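Local coordinates for beta-galactosidase (Bacillus circulans subsp. alkalophilus, PDB 3TTY) that hydrolyses beta-galactosides, releasing galactose from the non-reducing end of its substrates, at the alpha-D-galactopyranose site. Residues are numbered along the deposited sequence; one frame, centred on the assembly and turned at random.

The alpha-D-galactopyranose site. Residues 45, 111, 149-150, 252, 275, 277, 307, 313, 315, 345, 355, 358. With GLA (alpha-D-galactopyranose), chain B.
The axial O4 hydroxyl of galactose is the best-held polar atom, gripped by three hydrogen bonds. Arg111, CG in the crowded position between backbone N and carbonyl carbon (chi1 57°) and chain extended from CG to NE, brings its guanidinium end-on and almost in plane, NH2 2.7 Å and NH1 2.9 Å from O4 of GLA, while NH1 also reaches O3. The third bond runs 2.5 Å from O4 of GLA to OE1 of Glu355, on the syn lone pair; the anti lone pair takes the indole N-H of Trp315, in the ring plane (161° at H), fixing the carboxylate's rotation. An alanine at Arg111 would probably leave O4 and O3 less firmly held and the charge of Glu355, 3.8 Å from OE1 to Arg111 NH2, less well balanced. Across the sugar, Glu307 OE2 accepts from O2 of GLA at 2.8 Å on its syn lone pair; the anomeric O1 donates to Glu307 OE1 from above the carboxylate plane. Tyr277 OH donates to the anti lone pair of Glu307 OE1 at 2.6 Å. Asn149 donates an N-H from ND2 to O2 of GLA at 3.1 Å, its OD1 held by Asn252. Phe345 lays its ring face under C4 of GLA, 3.8 Å from the centroid. Glu307 is the nucleophile and Glu150, its OE2 weakly bonded to O1, the acid/base of this retaining family 42 TIM-barrel hydrolase; the pocket holds product galactose, its O4 grip probably favouring galactosides.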
ATOM      1  N   PHE A  45      26.188 -13.606  17.137  1.00 16.57           N
ATOM      2  CA  PHE A  45      24.805 -13.832  17.543  1.00 16.57           C
ATOM      3  C   PHE A  45      24.644 -14.943  18.560  1.00 18.78           C
ATOM      4  O   PHE A  45      23.874 -15.881  18.345  1.00 19.15           O
ATOM      5  CB  PHE A  45      23.921 -14.106  16.317  1.00 17.05           C
ATOM      6  CG  PHE A  45      23.646 -12.876  15.474  1.00 16.13           C
ATOM      7  CD1 PHE A  45      22.955 -11.793  16.001  1.00 18.09           C
ATOM      8  CD2 PHE A  45      24.058 -12.812  14.155  1.00 17.44           C
ATOM      9  CE1 PHE A  45      22.681 -10.663  15.227  1.00 13.55           C
ATOM     10  CE2 PHE A  45      23.798 -11.682  13.375  1.00 20.27           C
ATOM     11  CZ  PHE A  45      23.106 -10.605  13.916  1.00 17.62           C
ATOM     12  N   ARG A 111      16.082  -9.044  15.509  1.00 13.84           N
ATOM     13  CA  ARG A 111      17.404  -8.679  16.002  1.00 17.25           C
ATOM     14  C   ARG A 111      17.596  -7.169  15.827  1.00 18.04           C
ATOM     15  O   ARG A 111      16.703  -6.493  15.305  1.00 14.91           O
ATOM     16  CB  ARG A 111      18.462  -9.432  15.199  1.00 19.45           C
ATOM     17  CG  ARG A 111      18.359  -9.165  13.706  1.00 17.28           C
ATOM     18  CD  ARG A 111      19.624  -9.573  12.964  1.00 21.41           C
ATOM     19  NE  ARG A 111      19.558  -9.194  11.553  1.00 20.33           N
ATOM     20  CZ  ARG A 111      20.467  -9.528  10.641  1.00 18.96           C
ATOM     21  NH1 ARG A 111      21.531 -10.245  10.984  1.00 16.66           N
ATOM     22  NH2 ARG A 111      20.318  -9.126   9.385  1.00 16.19           N
ATOM     23  N   ASN A 149      26.073  -5.548  16.047  1.00 18.10           N
ATOM     24  CA  ASN A 149      25.930  -5.833  14.630  1.00 15.30           C
ATOM     25  C   ASN A 149      24.882  -4.901  14.032  1.00 16.21           C
ATOM     26  O   ASN A 149      23.776  -4.784  14.567  1.00 16.24           O
ATOM     27  CB  ASN A 149      25.515  -7.285  14.392  1.00 11.84           C
ATOM     28  CG  ASN A 149      25.640  -7.683  12.930  1.00 16.00           C
ATOM     29  OD1 ASN A 149      26.740  -7.734  12.386  1.00 15.17           O
ATOM     30  ND2 ASN A 149      24.513  -7.953  12.285  1.00 18.55           N
ATOM     31  N   GLU A 150      25.237  -4.248  12.928  1.00 12.86           N
ATOM     32  CA  GLU A 150      24.354  -3.294  12.247  1.00 18.17           C
ATOM     33  C   GLU A 150      23.369  -2.541  13.172  1.00 19.11           C
ATOM     34  O   GLU A 150      22.158  -2.777  13.131  1.00 18.48           O
ATOM     35  CB  GLU A 150      23.590  -3.975  11.096  1.00 16.33           C
ATOM     36  CG  GLU A 150      24.467  -4.527   9.983  1.00 16.76           C
ATOM     37  CD  GLU A 150      23.698  -4.788   8.685  1.00 22.41           C
ATOM     38  OE1 GLU A 150      22.463  -5.025   8.738  1.00 22.09           O
ATOM     39  OE2 GLU A 150      24.332  -4.743   7.605  1.00 18.78           O
ATOM     40  N   ASN A 252      29.718  -2.656  12.194  1.00 14.34           N
ATOM     41  CA  ASN A 252      29.494  -2.738  10.748  1.00 15.33           C
ATOM     42  C   ASN A 252      28.352  -1.853  10.238  1.00 18.56           C
ATOM     43  O   ASN A 252      27.199  -1.991  10.670  1.00 16.67           O
ATOM     44  CB  ASN A 252      29.369  -4.195  10.258  1.00 16.77           C
ATOM     45  CG  ASN A 252      28.351  -5.008  11.046  1.00 17.46           C
ATOM     46  OD1 ASN A 252      27.958  -4.635  12.146  1.00 19.23           O
ATOM     47  ND2 ASN A 252      27.938  -6.140  10.489  1.00 15.17           N
ATOM     48  N   ASP A 275      28.850  -3.323   4.960  1.00 21.48           N
ATOM     49  CA  ASP A 275      28.254  -4.525   4.410  1.00 19.92           C
ATOM     50  C   ASP A 275      27.650  -4.198   3.046  1.00 19.41           C
ATOM     51  O   ASP A 275      26.637  -3.512   2.949  1.00 18.18           O
ATOM     52  CB  ASP A 275      27.190  -5.066   5.381  1.00 18.96           C
ATOM     53  CG  ASP A 275      27.733  -5.263   6.817  1.00 21.50           C
ATOM     54  OD1 ASP A 275      28.951  -5.487   6.991  1.00 18.47           O
ATOM     55  OD2 ASP A 275      26.936  -5.201   7.781  1.00 18.00           O
ATOM     56  N   TYR A 277      25.820  -5.116  -0.316  1.00 23.00           N
ATOM     57  CA  TYR A 277      24.880  -6.049  -0.935  1.00 24.01           C
ATOM     58  C   TYR A 277      24.157  -5.434  -2.125  1.00 23.86           C
ATOM     59  O   TYR A 277      23.004  -5.018  -2.009  1.00 27.69           O
ATOM     60  CB  TYR A 277      23.863  -6.537   0.095  1.00 22.98           C
ATOM     61  CG  TYR A 277      24.492  -7.415   1.162  1.00 25.89           C
ATOM     62  CD1 TYR A 277      24.630  -8.783   0.967  1.00 20.58           C
ATOM     63  CD2 TYR A 277      24.962  -6.871   2.355  1.00 22.27           C
ATOM     64  CE1 TYR A 277      25.210  -9.589   1.939  1.00 22.26           C
ATOM     65  CE2 TYR A 277      25.541  -7.667   3.327  1.00 19.26           C
ATOM     66  CZ  TYR A 277      25.663  -9.024   3.111  1.00 21.40           C
ATOM     67  OH  TYR A 277      26.244  -9.822   4.069  1.00 26.55           O
ATOM     68  N   GLU A 307      31.234  -7.384   5.114  1.00 20.85           N
ATOM     69  CA  GLU A 307      30.399  -8.380   4.445  1.00 21.08           C
ATOM     70  C   GLU A 307      30.055  -8.072   2.993  1.00 21.09           C
ATOM     71  O   GLU A 307      30.106  -6.925   2.532  1.00 23.10           O
ATOM     72  CB  GLU A 307      29.075  -8.597   5.179  1.00 19.70           C
ATOM     73  CG  GLU A 307      29.144  -8.799   6.669  1.00 20.71           C
ATOM     74  CD  GLU A 307      27.756  -8.726   7.263  1.00 21.04           C
ATOM     75  OE1 GLU A 307      26.814  -9.061   6.521  1.00 20.97           O
ATOM     76  OE2 GLU A 307      27.595  -8.330   8.445  1.00 21.43           O
ATOM     77  N   GLN A 313      21.721 -13.334  -2.193  1.00 22.94           N
ATOM     78  CA  GLN A 313      21.280 -12.790  -0.918  1.00 20.90           C
ATOM     79  C   GLN A 313      19.775 -13.015  -0.793  1.00 20.50           C
ATOM     80  O   GLN A 313      18.999 -12.614  -1.658  1.00 26.12           O
ATOM     81  CB  GLN A 313      21.601 -11.294  -0.795  1.00 24.26           C
ATOM     82  CG  GLN A 313      21.132 -10.674   0.553  1.00 23.51           C
ATOM     83  CD  GLN A 313      21.178  -9.144   0.554  1.00 24.40           C
ATOM     84  OE1 GLN A 313      21.276  -8.510   1.610  1.00 28.84           O
ATOM     85  NE2 GLN A 313      21.113  -8.552  -0.631  1.00 22.36           N
ATOM     86  N   TRP A 315      17.573 -11.733   1.074  1.00 20.66           N
ATOM     87  CA  TRP A 315      16.761 -10.535   1.298  1.00 20.49           C
ATOM     88  C   TRP A 315      16.318  -9.815   0.025  1.00 19.72           C
ATOM     89  O   TRP A 315      15.358  -9.067   0.050  1.00 22.66           O
ATOM     90  CB  TRP A 315      17.474  -9.558   2.243  1.00 22.16           C
ATOM     91  CG  TRP A 315      17.749 -10.169   3.592  1.00 22.71           C
ATOM     92  CD1 TRP A 315      18.943 -10.678   4.044  1.00 20.16           C
ATOM     93  CD2 TRP A 315      16.804 -10.371   4.649  1.00 23.72           C
ATOM     94  NE1 TRP A 315      18.794 -11.175   5.322  1.00 18.90           N
ATOM     95  CE2 TRP A 315      17.494 -10.992   5.718  1.00 22.24           C
ATOM     96  CE3 TRP A 315      15.440 -10.082   4.801  1.00 26.11           C
ATOM     97  CZ2 TRP A 315      16.865 -11.322   6.921  1.00 23.61           C
ATOM     98  CZ3 TRP A 315      14.819 -10.410   5.999  1.00 21.95           C
ATOM     99  CH2 TRP A 315      15.531 -11.024   7.041  1.00 25.06           C
ATOM    100  N   PHE A 345      29.473 -12.415   4.354  1.00 19.08           N
ATOM    101  CA  PHE A 345      28.490 -13.210   5.075  1.00 16.61           C
ATOM    102  C   PHE A 345      28.026 -14.299   4.104  1.00 18.35           C
ATOM    103  O   PHE A 345      27.637 -13.978   2.981  1.00 18.39           O
ATOM    104  CB  PHE A 345      27.284 -12.385   5.536  1.00 17.26           C
ATOM    105  CG  PHE A 345      26.319 -13.168   6.390  1.00 18.08           C
ATOM    106  CD1 PHE A 345      26.447 -13.183   7.776  1.00 18.05           C
ATOM    107  CD2 PHE A 345      25.312 -13.922   5.811  1.00 19.13           C
ATOM    108  CE1 PHE A 345      25.577 -13.921   8.574  1.00 16.80           C
ATOM    109  CE2 PHE A 345      24.431 -14.667   6.599  1.00 16.50           C
ATOM    110  CZ  PHE A 345      24.566 -14.664   7.982  1.00 19.53           C
ATOM    111  N   GLU A 355      17.737 -17.025   6.933  1.00 16.39           N
ATOM    112  CA  GLU A 355      18.884 -16.836   6.051  1.00 16.02           C
ATOM    113  C   GLU A 355      19.426 -18.116   5.381  1.00 16.90           C
ATOM    114  O   GLU A 355      20.454 -18.088   4.715  1.00 17.57           O
ATOM    115  CB  GLU A 355      19.972 -15.994   6.753  1.00 18.76           C
ATOM    116  CG  GLU A 355      19.495 -14.533   6.956  1.00 17.87           C
ATOM    117  CD  GLU A 355      20.542 -13.596   7.561  1.00 20.65           C
ATOM    118  OE1 GLU A 355      20.443 -12.365   7.326  1.00 20.52           O
ATOM    119  OE2 GLU A 355      21.442 -14.074   8.287  1.00 16.71           O
ATOM    120  N   HIS A 358      20.534 -17.594   2.039  1.00 20.29           N
ATOM    121  CA  HIS A 358      21.663 -16.692   1.846  1.00 22.26           C
ATOM    122  C   HIS A 358      22.896 -17.509   1.427  1.00 18.41           C
ATOM    123  O   HIS A 358      23.161 -18.589   1.970  1.00 16.97           O
ATOM    124  CB  HIS A 358      21.962 -15.880   3.116  1.00 21.41           C
ATOM    125  CG  HIS A 358      22.795 -14.656   2.865  1.00 22.50           C
ATOM    126  ND1 HIS A 358      24.138 -14.717   2.556  1.00 21.44           N
ATOM    127  CD2 HIS A 358      22.471 -13.340   2.869  1.00 20.44           C
ATOM    128  CE1 HIS A 358      24.606 -13.492   2.380  1.00 21.90           C
ATOM    129  NE2 HIS A 358      23.614 -12.639   2.559  1.00 21.73           N
TER
HETATM  130  C1  GLA B 677      23.652  -7.936   7.161  1.00 24.02           C
HETATM  131  C2  GLA B 677      23.952  -8.591   8.532  1.00 19.21           C
HETATM  132  C3  GLA B 677      24.383 -10.064   8.413  1.00 19.40           C
HETATM  133  C4  GLA B 677      23.390 -10.764   7.498  1.00 19.50           C
HETATM  134  C5  GLA B 677      23.297 -10.007   6.169  1.00 21.87           C
HETATM  135  C6  GLA B 677      22.351 -10.776   5.238  1.00 18.83           C
HETATM  136  O1  GLA B 677      24.799  -7.684   6.329  1.00 25.40           O
HETATM  137  O2  GLA B 677      24.965  -7.868   9.213  1.00 19.74           O
HETATM  138  O3  GLA B 677      24.378 -10.729   9.688  1.00 16.09           O
HETATM  139  O4  GLA B 677      22.133 -10.719   8.159  1.00 18.67           O
HETATM  140  O5  GLA B 677      22.733  -8.713   6.406  1.00 21.74           O
HETATM  141  O6  GLA B 677      22.528 -10.338   3.885  1.00 19.98           O
HETATM  142  O   HOH W   1      26.624 -10.329  11.133  1.00 16.57           O
HETATM  143  O   HOH W   2      22.916 -13.221  10.212  1.00 20.68           O
HETATM  144  O   HOH W   3      23.386  -5.168   5.402  1.00 27.44           O